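Local coordinates for protein glutamine cyclotransferase (Zymomonas mobilis, PDB 3NOL) that catalyses the cyclisation of N-terminal glutamine to pyroglutamate with loss of ammonia, using a beta-propeller scaffold that holds a calcium ion, at residues V100-K105 with W130-N135; P172-L177 with I184-W189; V188-K193 with I224-G229; I194-P199 with G206-N211. All blocks are in the same frame, centred on the assembly; numbering follows the deposited sequence.

Overall arrangement
Blade-to-blade and within-blade packing both appear in this beta-propeller. Contact 2 is the hub: Glu-176 and Leu-177 bind the calcium ion, and its centre lies about 9 Å from those of contacts 3 and 4. Contact 4 continues the same blade outward, with strands 183-188 and 193-197 side by side. Contact 3 joins that blade to the next and shares Val-188 and Trp-189 with contact 2. Contact 1 ties the two preceding blades together, its centre about 12 Å from that of contact 2, where Trp-130 CH2 and Trp-189 CE3 are 3.6 Å apart. A glycerol, probably from the crystallisation liquor, near Trp-130, Asn-175 and Trp-189 may mark a pocket; about 19 Å separates the centres of contacts 1 and 4.

Contact 1. Residues V100-K105 with W130-N135; sequences VGLTWK and WGLTHN
Leu-102 and Leu-132 face one another across the gap between two sheets, with Val-100 completing the apolar patch. The CD1 methyl of Leu-102 does most of the touching: it lies 3.6 Å from Gly-131 O, 3.8 Å from Trp-130 O and 4.0 Å from Leu-132 CB, and so packs against the backbone at the start of the opposing strand as much as against a side chain. Leu-132 answers with its CD2 branch. Its CG stands opposite the backbone N (chi1 -174°), which carries CD2 over the other strand to within 3.4 Å of Val-100 O and 3.9 Å of Val-100 CG1, the two side chains meeting at a slant. No hydrogen bond spans the segments. This is the packing between successive blades of a beta-propeller: strand 98-103 belongs to one blade, strand 132-134 is an edge strand of the next, and their local axes pass 8.3 Å apart at 153°. Met-141 touches both leucines from strand 139-141. At one end of the interface the Trp-130 ring meets Trp-189 edge-to-face and gives its NE1 hydrogen to Glu-128.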
loop_
_atom_site.group_PDB
_atom_site.type_symbol
_atom_site.label_atom_id
_atom_site.label_comp_id
_atom_site.label_asym_id
_atom_site.label_seq_id
_atom_site.Cartn_x
_atom_site.Cartn_y
_atom_site.Cartn_z
ATOM N N VAL A 100 1.557 9.968 7.148
ATOM C CA VAL A 100 1.354 9.184 8.360
ATOM C C VAL A 100 1.897 7.777 8.082
ATOM O O VAL A 100 1.725 7.233 6.972
ATOM C CB VAL A 100 -0.144 9.102 8.740
ATOM C CG1 VAL A 100 -0.315 8.312 10.034
ATOM C CG2 VAL A 100 -0.778 10.520 8.839
ATOM N N GLY A 101 2.589 7.217 9.059
ATOM C CA GLY A 101 3.259 5.928 8.890
ATOM C C GLY A 101 2.978 4.994 10.067
ATOM O O GLY A 101 2.879 5.444 11.222
ATOM N N LEU A 102 2.873 3.696 9.758
ATOM C CA LEU A 102 2.777 2.619 10.743
ATOM C C LEU A 102 4.134 1.945 10.978
ATOM O O LEU A 102 5.105 2.218 10.265
ATOM C CB LEU A 102 1.762 1.579 10.254
ATOM C CG LEU A 102 0.378 2.166 9.880
ATOM C CD1 LEU A 102 -0.520 1.039 9.368
ATOM C CD2 LEU A 102 -0.245 2.950 11.070
ATOM N N THR A 103 4.199 1.080 11.989
ATOM C CA THR A 103 5.437 0.320 12.274
ATOM C C THR A 103 5.143 -1.180 12.377
ATOM O O THR A 103 3.987 -1.580 12.540
ATOM C CB THR A 103 6.144 0.769 13.570
ATOM O OG1 THR A 103 5.242 0.605 14.657
ATOM C CG2 THR A 103 6.612 2.269 13.483
ATOM N N TRP A 104 6.208 -1.981 12.306
ATOM C CA TRP A 104 6.119 -3.436 12.227
ATOM C C TRP A 104 5.644 -4.032 13.562
ATOM O O TRP A 104 4.602 -4.680 13.618
ATOM C CB TRP A 104 7.481 -4.013 11.824
ATOM C CG TRP A 104 7.462 -5.479 11.460
ATOM C CD1 TRP A 104 6.496 -6.145 10.766
ATOM C CD2 TRP A 104 8.486 -6.437 11.748
ATOM N NE1 TRP A 104 6.851 -7.469 10.608
ATOM C CE2 TRP A 104 8.070 -7.671 11.203
ATOM C CE3 TRP A 104 9.717 -6.369 12.419
ATOM C CZ2 TRP A 104 8.836 -8.829 11.306
ATOM C CZ3 TRP A 104 10.486 -7.530 12.520
ATOM C CH2 TRP A 104 10.035 -8.741 11.967
ATOM N N LYS A 105 6.401 -3.766 14.624
ATOM C CA LYS A 105 6.147 -4.364 15.935
ATOM C C LYS A 105 6.101 -3.355 17.097
ATOM O O LYS A 105 5.988 -3.754 18.263
ATOM C CB LYS A 105 7.224 -5.412 16.221
ATOM C CG LYS A 105 7.242 -6.590 15.261
ATOM C CD LYS A 105 5.851 -7.186 15.053
ATOM C CE LYS A 105 5.885 -8.696 15.190
ATOM N NZ LYS A 105 7.067 -9.284 14.535
ATOM N N TRP A 130 -0.161 -2.720 9.257
ATOM C CA TRP A 130 0.395 -3.202 7.995
ATOM C C TRP A 130 0.194 -2.121 6.922
ATOM O O TRP A 130 1.039 -1.248 6.797
ATOM C CB TRP A 130 -0.217 -4.560 7.581
ATOM C CG TRP A 130 0.196 -5.746 8.452
ATOM C CD1 TRP A 130 0.559 -5.733 9.787
ATOM C CD2 TRP A 130 0.263 -7.110 8.037
ATOM N NE1 TRP A 130 0.855 -7.015 10.210
ATOM C CE2 TRP A 130 0.675 -7.875 9.155
ATOM C CE3 TRP A 130 0.023 -7.768 6.815
ATOM C CZ2 TRP A 130 0.850 -9.264 9.085
ATOM C CZ3 TRP A 130 0.191 -9.168 6.758
ATOM C CH2 TRP A 130 0.612 -9.885 7.890
ATOM N N GLY A 131 -0.916 -2.160 6.179
ATOM C CA GLY A 131 -1.181 -1.142 5.148
ATOM C C GLY A 131 -1.941 0.080 5.664
ATOM O O GLY A 131 -2.650 0.001 6.666
ATOM N N LEU A 132 -1.779 1.215 4.968
ATOM C CA LEU A 132 -2.467 2.442 5.330
ATOM C C LEU A 132 -2.819 3.232 4.067
ATOM O O LEU A 132 -2.012 3.350 3.168
ATOM C CB LEU A 132 -1.612 3.282 6.271
ATOM C CG LEU A 132 -2.227 4.542 6.868
ATOM C CD1 LEU A 132 -3.356 4.168 7.867
ATOM C CD2 LEU A 132 -1.119 5.386 7.561
ATOM N N THR A 133 -4.044 3.733 4.022
ATOM C CA THR A 133 -4.486 4.629 2.939
ATOM C C THR A 133 -5.494 5.620 3.570
ATOM O O THR A 133 -5.618 5.682 4.814
ATOM C CB THR A 133 -5.077 3.829 1.702
ATOM O OG1 THR A 133 -5.325 4.722 0.598
ATOM C CG2 THR A 133 -6.383 3.092 2.081
ATOM N N HIS A 134 -6.212 6.369 2.739
ATOM C CA HIS A 134 -7.200 7.305 3.249
ATOM C C HIS A 134 -8.272 7.587 2.222
ATOM O O HIS A 134 -8.059 7.387 1.035
ATOM C CB HIS A 134 -6.547 8.616 3.703
ATOM C CG HIS A 134 -6.142 9.532 2.588
ATOM N ND1 HIS A 134 -7.013 10.441 2.017
ATOM C CD2 HIS A 134 -4.952 9.710 1.970
ATOM C CE1 HIS A 134 -6.370 11.152 1.104
ATOM N NE2 HIS A 134 -5.122 10.720 1.046
ATOM N N ASN A 135 -9.428 8.039 2.696
ATOM C CA ASN A 135 -10.412 8.615 1.791
ATOM C C ASN A 135 -10.572 10.094 2.207
ATOM O O ASN A 135 -9.676 10.660 2.834
ATOM C CB ASN A 135 -11.709 7.780 1.773
ATOM C CG ASN A 135 -12.418 7.721 3.137
ATOM O OD1 ASN A 135 -12.120 8.496 4.057
ATOM N ND2 ASN A 135 -13.365 6.776 3.269
#

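Contact 2. Residues P172-L177 with I184-W189; sequences PELNEL and IFANVW. With CA (calcium ion), chain B.
Leu-177 and Ala-186 meet at the apolar centre, where Leu-177 CD2 presses to 3.4 Å of Ala-186 CB, tighter than ordinary carbon contact. Ile-184 CG2 flanks the same methyl, and Leu-174 and Val-188 lengthen this face of the sheet. Leu-174 with Val-188 and Leu-177 with Ala-186 are antiparallel non-hydrogen-bonded pairs, but the register slips by one between them, a beta bulge. At the bulge Asn-175 and Glu-176 both bond to Asn-187: Asn-175 N to Asn-187 O and Asn-187 N to Glu-176 O, each 2.9 Å. Outward, Trp-189 N gives a nearly straight bond to Glu-173 O (2.8 Å, 170°). Glu-173 OE1 comes to the indole rim in the ring plane, 3.5 Å from CE3, whereas the Asn-175 amide stands almost perpendicular to it (85°), ND2 3.4 Å from CD1. With an alanine in place of Trp-189, Glu-173 and the Asn-175 amide would probably lose the indole they pack on, opening a gap at this edge. From within the bulge, Glu-176 grips the calcium ion with both oxygens, each at 2.5 Å, and Leu-177 O adds a third oxygen. Phe-48, Glu-178, Ile-230 and a water complete the site, so two carboxylates probably balance the metal's charge.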
loop_
_atom_site.group_PDB
_atom_site.type_symbol
_atom_site.label_atom_id
_atom_site.label_comp_id
_atom_site.label_asym_id
_atom_site.label_seq_id
_atom_site.Cartn_x
_atom_site.Cartn_y
_atom_site.Cartn_z
ATOM N N PRO A 172 -8.300 -13.074 5.860
ATOM C CA PRO A 172 -7.138 -12.526 6.551
ATOM C C PRO A 172 -5.988 -12.159 5.593
ATOM O O PRO A 172 -6.083 -12.369 4.359
ATOM C CB PRO A 172 -6.717 -13.690 7.444
ATOM C CG PRO A 172 -6.966 -14.895 6.545
ATOM C CD PRO A 172 -8.294 -14.557 5.877
ATOM N N GLU A 173 -4.907 -11.640 6.187
ATOM C CA GLU A 173 -3.649 -11.312 5.515
ATOM C C GLU A 173 -3.735 -10.045 4.651
ATOM O O GLU A 173 -2.910 -9.843 3.760
ATOM C CB GLU A 173 -3.066 -12.491 4.712
ATOM C CG GLU A 173 -3.012 -13.805 5.509
ATOM C CD GLU A 173 -2.268 -13.648 6.832
ATOM O OE1 GLU A 173 -1.243 -12.947 6.868
ATOM O OE2 GLU A 173 -2.720 -14.227 7.847
ATOM N N LEU A 174 -4.720 -9.199 4.936
ATOM C CA LEU A 174 -4.805 -7.889 4.259
ATOM C C LEU A 174 -3.557 -7.040 4.545
ATOM O O LEU A 174 -3.187 -6.827 5.705
ATOM C CB LEU A 174 -6.066 -7.136 4.708
ATOM C CG LEU A 174 -7.390 -7.919 4.568
ATOM C CD1 LEU A 174 -8.528 -6.990 5.071
ATOM C CD2 LEU A 174 -7.619 -8.426 3.130
ATOM N N ASN A 175 -2.916 -6.552 3.481
ATOM C CA ASN A 175 -1.629 -5.864 3.623
ATOM C C ASN A 175 -1.707 -4.453 3.002
ATOM O O ASN A 175 -2.586 -3.687 3.411
ATOM C CB ASN A 175 -0.513 -6.713 2.998
ATOM C CG ASN A 175 0.856 -6.446 3.633
ATOM O OD1 ASN A 175 1.044 -5.470 4.385
ATOM N ND2 ASN A 175 1.824 -7.311 3.321
ATOM N N GLU A 176 -0.838 -4.108 2.028
ATOM C CA GLU A 176 -0.859 -2.726 1.466
ATOM C C GLU A 176 -2.258 -2.364 0.938
ATOM O O GLU A 176 -2.943 -3.202 0.338
ATOM C CB GLU A 176 0.243 -2.503 0.402
ATOM C CG GLU A 176 0.999 -1.197 0.555
ATOM C CD GLU A 176 0.273 0.020 -0.062
ATOM O OE1 GLU A 176 -0.304 -0.111 -1.172
ATOM O OE2 GLU A 176 0.341 1.119 0.548
ATOM N N LEU A 177 -2.678 -1.127 1.203
ATOM C CA LEU A 177 -4.030 -0.675 0.845
ATOM C C LEU A 177 -3.961 0.495 -0.112
ATOM O O LEU A 177 -2.967 1.243 -0.109
ATOM C CB LEU A 177 -4.785 -0.187 2.082
ATOM C CG LEU A 177 -5.005 -1.160 3.242
ATOM C CD1 LEU A 177 -5.877 -0.482 4.306
ATOM C CD2 LEU A 177 -5.654 -2.431 2.691
ATOM N N ILE A 184 -11.970 0.099 -1.367
ATOM C CA ILE A 184 -10.665 -0.180 -0.755
ATOM C C ILE A 184 -10.024 -1.350 -1.515
ATOM O O ILE A 184 -10.572 -2.452 -1.534
ATOM C CB ILE A 184 -10.783 -0.517 0.767
ATOM C CG1 ILE A 184 -11.465 0.624 1.546
ATOM C CG2 ILE A 184 -9.386 -0.907 1.334
ATOM C CD1 ILE A 184 -12.050 0.180 2.841
ATOM N N PHE A 185 -8.908 -1.092 -2.194
ATOM C CA PHE A 185 -8.103 -2.171 -2.795
ATOM C C PHE A 185 -7.089 -2.643 -1.738
ATOM O O PHE A 185 -6.443 -1.811 -1.079
ATOM C CB PHE A 185 -7.329 -1.657 -4.002
ATOM C CG PHE A 185 -8.173 -1.464 -5.281
ATOM C CD1 PHE A 185 -9.566 -1.240 -5.231
ATOM C CD2 PHE A 185 -7.535 -1.473 -6.517
ATOM C CE1 PHE A 185 -10.315 -1.040 -6.413
ATOM C CE2 PHE A 185 -8.255 -1.266 -7.716
ATOM C CZ PHE A 185 -9.657 -1.047 -7.661
ATOM N N ALA A 186 -6.920 -3.959 -1.601
ATOM C CA ALA A 186 -5.937 -4.476 -0.637
ATOM C C ALA A 186 -5.129 -5.614 -1.213
ATOM O O ALA A 186 -5.701 -6.530 -1.816
ATOM C CB ALA A 186 -6.629 -4.971 0.629
ATOM N N ASN A 187 -3.808 -5.571 -1.046
ATOM C CA ASN A 187 -3.032 -6.786 -1.271
ATOM C C ASN A 187 -3.464 -7.829 -0.242
ATOM O O ASN A 187 -3.778 -7.486 0.899
ATOM C CB ASN A 187 -1.526 -6.533 -1.133
ATOM C CG ASN A 187 -0.967 -5.710 -2.276
ATOM O OD1 ASN A 187 -0.725 -4.519 -2.121
ATOM N ND2 ASN A 187 -0.756 -6.344 -3.429
ATOM N N VAL A 188 -3.477 -9.092 -0.667
ATOM C CA VAL A 188 -3.639 -10.206 0.237
ATOM C C VAL A 188 -2.285 -10.925 0.270
ATOM O O VAL A 188 -1.840 -11.521 -0.726
ATOM C CB VAL A 188 -4.754 -11.154 -0.214
ATOM C CG1 VAL A 188 -4.896 -12.300 0.805
ATOM C CG2 VAL A 188 -6.072 -10.373 -0.445
ATOM N N TRP A 189 -1.628 -10.790 1.418
ATOM C CA TRP A 189 -0.260 -11.245 1.599
ATOM C C TRP A 189 -0.145 -12.715 1.259
ATOM O O TRP A 189 -1.016 -13.518 1.623
ATOM C CB TRP A 189 0.195 -10.999 3.038
ATOM C CG TRP A 189 1.687 -11.017 3.264
ATOM C CD1 TRP A 189 2.669 -10.452 2.464
ATOM C CD2 TRP A 189 2.368 -11.580 4.391
ATOM N NE1 TRP A 189 3.911 -10.666 3.026
ATOM C CE2 TRP A 189 3.753 -11.322 4.223
ATOM C CE3 TRP A 189 1.938 -12.252 5.547
ATOM C CZ2 TRP A 189 4.719 -11.758 5.160
ATOM C CZ3 TRP A 189 2.897 -12.687 6.476
ATOM C CH2 TRP A 189 4.264 -12.440 6.275
HETATM CA CA CA B . -1.109 2.289 -1.168
HETATM O O HOH W 1 -1.242 3.933 0.568
#

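Contact 3. Residues V188-K193 with I224-G229; sequences VWQTNK and IDVLNG
From Val-188 to Thr-191 the chain makes a type II beta turn that sets Trp-189 and Asn-192 against Val-226 and Leu-227. Val-226 CG2 approaches the Trp-189 indole obliquely, 3.6 Å from NE1. Gln-190, bent at chi2 (-50°), places NE2 over the centre of that ring, 3.1 Å above its plane. The turn links strands 183-188 and 193-197 of one propeller blade; strand 227-233 is an edge strand of the next, and waters bridge the seam. One accepts from Trp-189 NE1 at 2.9 Å in the ring plane and donates to Asp-225 OD1, which also takes the N-H of Val-226. Another accepts from Leu-227 N at 2.9 Å and donates to Asn-192 OD1, while Asn-192 ND2 bonds to Asn-211. A third accepts from Gln-190 N at 3.0 Å and lies 2.8 Å from Leu-227 O. Leu-227 CD2 packs against the backbone of Asn-192, 3.6 Å from its C. Closing the turn, Thr-191 OG1 donates to Val-188 O and, by accepting from Lys-193 N, makes an ST turn.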
loop_
_atom_site.group_PDB
_atom_site.type_symbol
_atom_site.label_atom_id
_atom_site.label_comp_id
_atom_site.label_asym_id
_atom_site.label_seq_id
_atom_site.Cartn_x
_atom_site.Cartn_y
_atom_site.Cartn_z
ATOM N N VAL A 188 -3.477 -9.092 -0.667
ATOM C CA VAL A 188 -3.639 -10.206 0.237
ATOM C C VAL A 188 -2.285 -10.925 0.270
ATOM O O VAL A 188 -1.840 -11.521 -0.726
ATOM C CB VAL A 188 -4.754 -11.154 -0.214
ATOM C CG1 VAL A 188 -4.896 -12.300 0.805
ATOM C CG2 VAL A 188 -6.072 -10.373 -0.445
ATOM N N TRP A 189 -1.628 -10.790 1.418
ATOM C CA TRP A 189 -0.260 -11.245 1.599
ATOM C C TRP A 189 -0.145 -12.715 1.259
ATOM O O TRP A 189 -1.016 -13.518 1.623
ATOM C CB TRP A 189 0.195 -10.999 3.038
ATOM C CG TRP A 189 1.687 -11.017 3.264
ATOM C CD1 TRP A 189 2.669 -10.452 2.464
ATOM C CD2 TRP A 189 2.368 -11.580 4.391
ATOM N NE1 TRP A 189 3.911 -10.666 3.026
ATOM C CE2 TRP A 189 3.753 -11.322 4.223
ATOM C CE3 TRP A 189 1.938 -12.252 5.547
ATOM C CZ2 TRP A 189 4.719 -11.758 5.160
ATOM C CZ3 TRP A 189 2.897 -12.687 6.476
ATOM C CH2 TRP A 189 4.264 -12.440 6.275
ATOM N N GLN A 190 0.915 -13.037 0.518
ATOM C CA GLN A 190 1.210 -14.420 0.085
ATOM C C GLN A 190 0.433 -14.814 -1.175
ATOM O O GLN A 190 0.531 -15.957 -1.637
ATOM C CB GLN A 190 0.939 -15.467 1.186
ATOM C CG GLN A 190 1.757 -15.306 2.453
ATOM C CD GLN A 190 3.234 -15.145 2.159
ATOM O OE1 GLN A 190 3.876 -16.039 1.591
ATOM N NE2 GLN A 190 3.786 -13.996 2.545
ATOM N N THR A 191 -0.358 -13.891 -1.714
ATOM C CA THR A 191 -1.029 -14.136 -2.994
ATOM C C THR A 191 -0.634 -13.093 -4.030
ATOM O O THR A 191 -0.045 -12.057 -3.692
ATOM C CB THR A 191 -2.579 -14.142 -2.859
ATOM O OG1 THR A 191 -3.084 -12.799 -2.946
ATOM C CG2 THR A 191 -3.041 -14.826 -1.551
ATOM N N ASN A 192 -0.977 -13.381 -5.286
ATOM C CA ASN A 192 -0.842 -12.449 -6.405
ATOM C C ASN A 192 -2.154 -11.755 -6.738
ATOM O O ASN A 192 -2.407 -11.364 -7.890
ATOM C CB ASN A 192 -0.282 -13.187 -7.622
ATOM C CG ASN A 192 1.134 -13.593 -7.407
ATOM O OD1 ASN A 192 1.977 -12.763 -7.074
ATOM N ND2 ASN A 192 1.408 -14.880 -7.545
ATOM N N LYS A 193 -2.994 -11.614 -5.721
ATOM C CA LYS A 193 -4.320 -11.052 -5.936
ATOM C C LYS A 193 -4.543 -9.809 -5.128
ATOM O O LYS A 193 -4.002 -9.670 -4.047
ATOM C CB LYS A 193 -5.393 -12.085 -5.649
ATOM C CG LYS A 193 -5.455 -13.083 -6.789
ATOM C CD LYS A 193 -6.098 -14.328 -6.370
ATOM C CE LYS A 193 -5.929 -15.369 -7.451
ATOM N NZ LYS A 193 -6.535 -16.600 -6.914
ATOM N N ILE A 224 13.743 -12.613 -4.777
ATOM C CA ILE A 224 12.561 -11.779 -5.043
ATOM C C ILE A 224 11.464 -12.174 -4.045
ATOM O O ILE A 224 11.455 -13.298 -3.545
ATOM C CB ILE A 224 12.089 -11.887 -6.509
ATOM C CG1 ILE A 224 11.094 -10.752 -6.857
ATOM C CG2 ILE A 224 11.480 -13.278 -6.788
ATOM C CD1 ILE A 224 10.870 -10.579 -8.346
ATOM N N ASP A 225 10.567 -11.241 -3.737
ATOM C CA ASP A 225 9.596 -11.424 -2.658
ATOM C C ASP A 225 8.171 -11.139 -3.243
ATOM O O ASP A 225 7.960 -11.187 -4.491
ATOM C CB ASP A 225 10.016 -10.529 -1.467
ATOM C CG ASP A 225 9.457 -10.969 -0.114
ATOM O OD1 ASP A 225 8.241 -10.986 0.089
ATOM O OD2 ASP A 225 10.259 -11.227 0.807
ATOM N N VAL A 226 7.208 -10.868 -2.367
ATOM C CA VAL A 226 5.791 -10.946 -2.762
ATOM C C VAL A 226 5.205 -9.669 -3.346
ATOM O O VAL A 226 5.686 -8.565 -3.086
ATOM C CB VAL A 226 4.862 -11.417 -1.584
ATOM C CG1 VAL A 226 5.271 -12.780 -1.090
ATOM C CG2 VAL A 226 4.865 -10.431 -0.454
ATOM N N LEU A 227 4.149 -9.849 -4.136
ATOM C CA LEU A 227 3.308 -8.733 -4.573
ATOM C C LEU A 227 2.864 -7.917 -3.345
ATOM O O LEU A 227 2.378 -8.468 -2.376
ATOM C CB LEU A 227 2.075 -9.267 -5.326
ATOM C CG LEU A 227 1.111 -8.197 -5.843
ATOM C CD1 LEU A 227 1.743 -7.486 -7.065
ATOM C CD2 LEU A 227 -0.236 -8.780 -6.223
ATOM N N ASN A 228 3.042 -6.596 -3.398
ATOM C CA ASN A 228 2.668 -5.722 -2.275
ATOM C C ASN A 228 2.953 -4.288 -2.646
ATOM O O ASN A 228 4.113 -3.929 -2.926
ATOM C CB ASN A 228 3.421 -6.045 -0.957
ATOM C CG ASN A 228 2.764 -5.367 0.256
ATOM O OD1 ASN A 228 1.560 -5.594 0.544
ATOM N ND2 ASN A 228 3.528 -4.496 0.948
ATOM N N GLY A 229 1.892 -3.480 -2.675
ATOM C CA GLY A 229 2.025 -2.067 -2.973
ATOM C C GLY A 229 1.140 -1.704 -4.141
ATOM O O GLY A 229 1.295 -2.238 -5.257
HETATM O O HOH W 2 6.800 -10.454 2.470
HETATM O O HOH W 3 1.499 -10.969 -1.514
HETATM O O HOH W 4 3.582 -12.603 -4.742
#

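Contact 4. Residues I194-P199 with G206-N211; sequences IVRIDP and GIIDLN
A beta hairpin on the outer side of one propeller blade brings strand 193-197 against strand 204-209, antiparallel, their local axes 4.7 Å apart. Ile-194 and Ile-208 form a hydrogen-bonded pair with both bonds made, Ile-208 N to Ile-194 O at 2.7 Å and Ile-194 N to Ile-208 O at 2.9 Å. Arg-196 N adds a bond to Gly-206 O at 2.8 Å. On the face shared by Ile-194, Arg-196 and Ile-208, the CD1 methyl of Ile-208 lies between two neighbours, 3.9 Å from Ile-194 CG2 and 3.9 Å from Arg-196 CG. Ile-194 CD1 reaches on to Leu-210 CD1. On the other face Val-195 CG1 meets Ile-207 CG1 at 4.2 Å. The arginine chain crosses Ile-208 at about a right angle and then bends at chi3 (70°). It passes over Gly-206, where a beta carbon would come about 3.1 Å from Arg-196 CD. Its guanidinium group pairs with Glu-183 in a salt bridge and makes a cation-pi contact with Tyr-29. Shortening Arg-196 to an alanine would probably leave Glu-183 without its charged mate and open a gap beside Ile-208. Ile-207 makes backbone bonds to Pro-27 and Tyr-29, joining the hairpin to the N-terminal strand 28-38, which pairs with the C-terminal strand 248-256 in the ring closure typical of beta-propellers.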
loop_
_atom_site.group_PDB
_atom_site.type_symbol
_atom_site.label_atom_id
_atom_site.label_comp_id
_atom_site.label_asym_id
_atom_site.label_seq_id
_atom_site.Cartn_x
_atom_site.Cartn_y
_atom_site.Cartn_z
ATOM N N ILE A 194 -5.361 -8.917 -5.676
ATOM C CA ILE A 194 -5.752 -7.714 -4.980
ATOM C C ILE A 194 -7.255 -7.732 -4.883
ATOM O O ILE A 194 -7.938 -7.922 -5.892
ATOM C CB ILE A 194 -5.259 -6.444 -5.731
ATOM C CG1 ILE A 194 -3.719 -6.365 -5.685
ATOM C CG2 ILE A 194 -5.963 -5.186 -5.184
ATOM C CD1 ILE A 194 -3.153 -5.339 -6.654
ATOM N N VAL A 195 -7.773 -7.606 -3.672
ATOM C CA VAL A 195 -9.232 -7.584 -3.494
ATOM C C VAL A 195 -9.762 -6.164 -3.485
ATOM O O VAL A 195 -9.106 -5.233 -3.017
ATOM C CB VAL A 195 -9.718 -8.360 -2.252
ATOM C CG1 VAL A 195 -9.416 -9.873 -2.410
ATOM C CG2 VAL A 195 -9.131 -7.785 -0.967
ATOM N N ARG A 196 -10.955 -6.029 -4.043
ATOM C CA ARG A 196 -11.680 -4.767 -4.066
ATOM C C ARG A 196 -12.781 -4.902 -3.010
ATOM O O ARG A 196 -13.605 -5.809 -3.097
ATOM C CB ARG A 196 -12.281 -4.532 -5.464
ATOM C CG ARG A 196 -11.239 -4.567 -6.583
ATOM C CD ARG A 196 -11.867 -4.551 -7.975
ATOM N NE ARG A 196 -12.460 -3.248 -8.254
ATOM C CZ ARG A 196 -12.644 -2.745 -9.474
ATOM N NH1 ARG A 196 -13.174 -1.536 -9.601
ATOM N NH2 ARG A 196 -12.260 -3.420 -10.557
ATOM N N ILE A 197 -12.767 -4.006 -2.025
ATOM C CA ILE A 197 -13.619 -4.104 -0.849
ATOM C C ILE A 197 -14.646 -2.970 -0.797
ATOM O O ILE A 197 -14.288 -1.778 -0.939
ATOM C CB ILE A 197 -12.762 -4.099 0.458
ATOM C CG1 ILE A 197 -11.783 -5.286 0.472
ATOM C CG2 ILE A 197 -13.661 -4.151 1.666
ATOM C CD1 ILE A 197 -10.627 -5.127 1.489
ATOM N N ASP A 198 -15.912 -3.349 -0.601
ATOM C CA ASP A 198 -16.992 -2.380 -0.399
ATOM C C ASP A 198 -16.816 -1.753 0.998
ATOM O O ASP A 198 -16.942 -2.436 1.996
ATOM C CB ASP A 198 -18.345 -3.107 -0.518
ATOM C CG ASP A 198 -19.552 -2.174 -0.383
ATOM O OD1 ASP A 198 -19.431 -1.073 0.200
ATOM O OD2 ASP A 198 -20.627 -2.567 -0.882
ATOM N N PRO A 199 -16.531 -0.445 1.072
ATOM C CA PRO A 199 -16.272 0.142 2.391
ATOM C C PRO A 199 -17.506 0.189 3.325
ATOM O O PRO A 199 -17.322 0.370 4.521
ATOM C CB PRO A 199 -15.776 1.558 2.065
ATOM C CG PRO A 199 -16.425 1.884 0.740
ATOM C CD PRO A 199 -16.426 0.550 -0.015
ATOM N N GLY A 206 -14.793 -7.709 -5.818
ATOM C CA GLY A 206 -14.020 -8.050 -6.999
ATOM C C GLY A 206 -12.620 -8.485 -6.626
ATOM O O GLY A 206 -12.104 -8.134 -5.538
ATOM N N ILE A 207 -12.018 -9.247 -7.529
ATOM C CA ILE A 207 -10.691 -9.759 -7.305
ATOM C C ILE A 207 -9.867 -9.509 -8.553
ATOM O O ILE A 207 -10.226 -9.946 -9.658
ATOM C CB ILE A 207 -10.681 -11.285 -6.950
ATOM C CG1 ILE A 207 -11.516 -11.563 -5.682
ATOM C CG2 ILE A 207 -9.229 -11.766 -6.777
ATOM C CD1 ILE A 207 -12.058 -13.016 -5.583
ATOM N N ILE A 208 -8.759 -8.802 -8.353
ATOM C CA ILE A 208 -7.775 -8.568 -9.407
ATOM C C ILE A 208 -6.711 -9.654 -9.368
ATOM O O ILE A 208 -6.019 -9.824 -8.369
ATOM C CB ILE A 208 -7.136 -7.180 -9.248
ATOM C CG1 ILE A 208 -8.228 -6.094 -9.346
ATOM C CG2 ILE A 208 -5.999 -6.987 -10.264
ATOM C CD1 ILE A 208 -7.854 -4.802 -8.596
ATOM N N ASP A 209 -6.590 -10.393 -10.464
ATOM C CA ASP A 209 -5.663 -11.522 -10.539
ATOM C C ASP A 209 -4.384 -11.090 -11.266
ATOM O O ASP A 209 -4.386 -10.924 -12.494
ATOM C CB ASP A 209 -6.338 -12.688 -11.284
ATOM C CG ASP A 209 -5.484 -13.952 -11.318
ATOM O OD1 ASP A 209 -4.342 -13.946 -10.815
ATOM O OD2 ASP A 209 -5.975 -14.982 -11.864
ATOM N N LEU A 210 -3.307 -10.882 -10.507
ATOM C CA LEU A 210 -1.997 -10.540 -11.083
ATOM C C LEU A 210 -1.031 -11.728 -11.257
ATOM O O LEU A 210 0.146 -11.526 -11.494
ATOM C CB LEU A 210 -1.310 -9.407 -10.286
ATOM C CG LEU A 210 -2.125 -8.102 -10.211
ATOM C CD1 LEU A 210 -1.343 -7.001 -9.488
ATOM C CD2 LEU A 210 -2.604 -7.623 -11.588
ATOM N N ASN A 211 -1.527 -12.958 -11.127
ATOM C CA ASN A 211 -0.677 -14.116 -11.382
ATOM C C ASN A 211 -0.097 -14.035 -12.782
ATOM O O ASN A 211 -0.796 -13.673 -13.731
ATOM C CB ASN A 211 -1.433 -15.419 -11.146
ATOM C CG ASN A 211 -1.502 -15.776 -9.679
ATOM O OD1 ASN A 211 -0.500 -16.176 -9.086
ATOM N ND2 ASN A 211 -2.681 -15.629 -9.081
#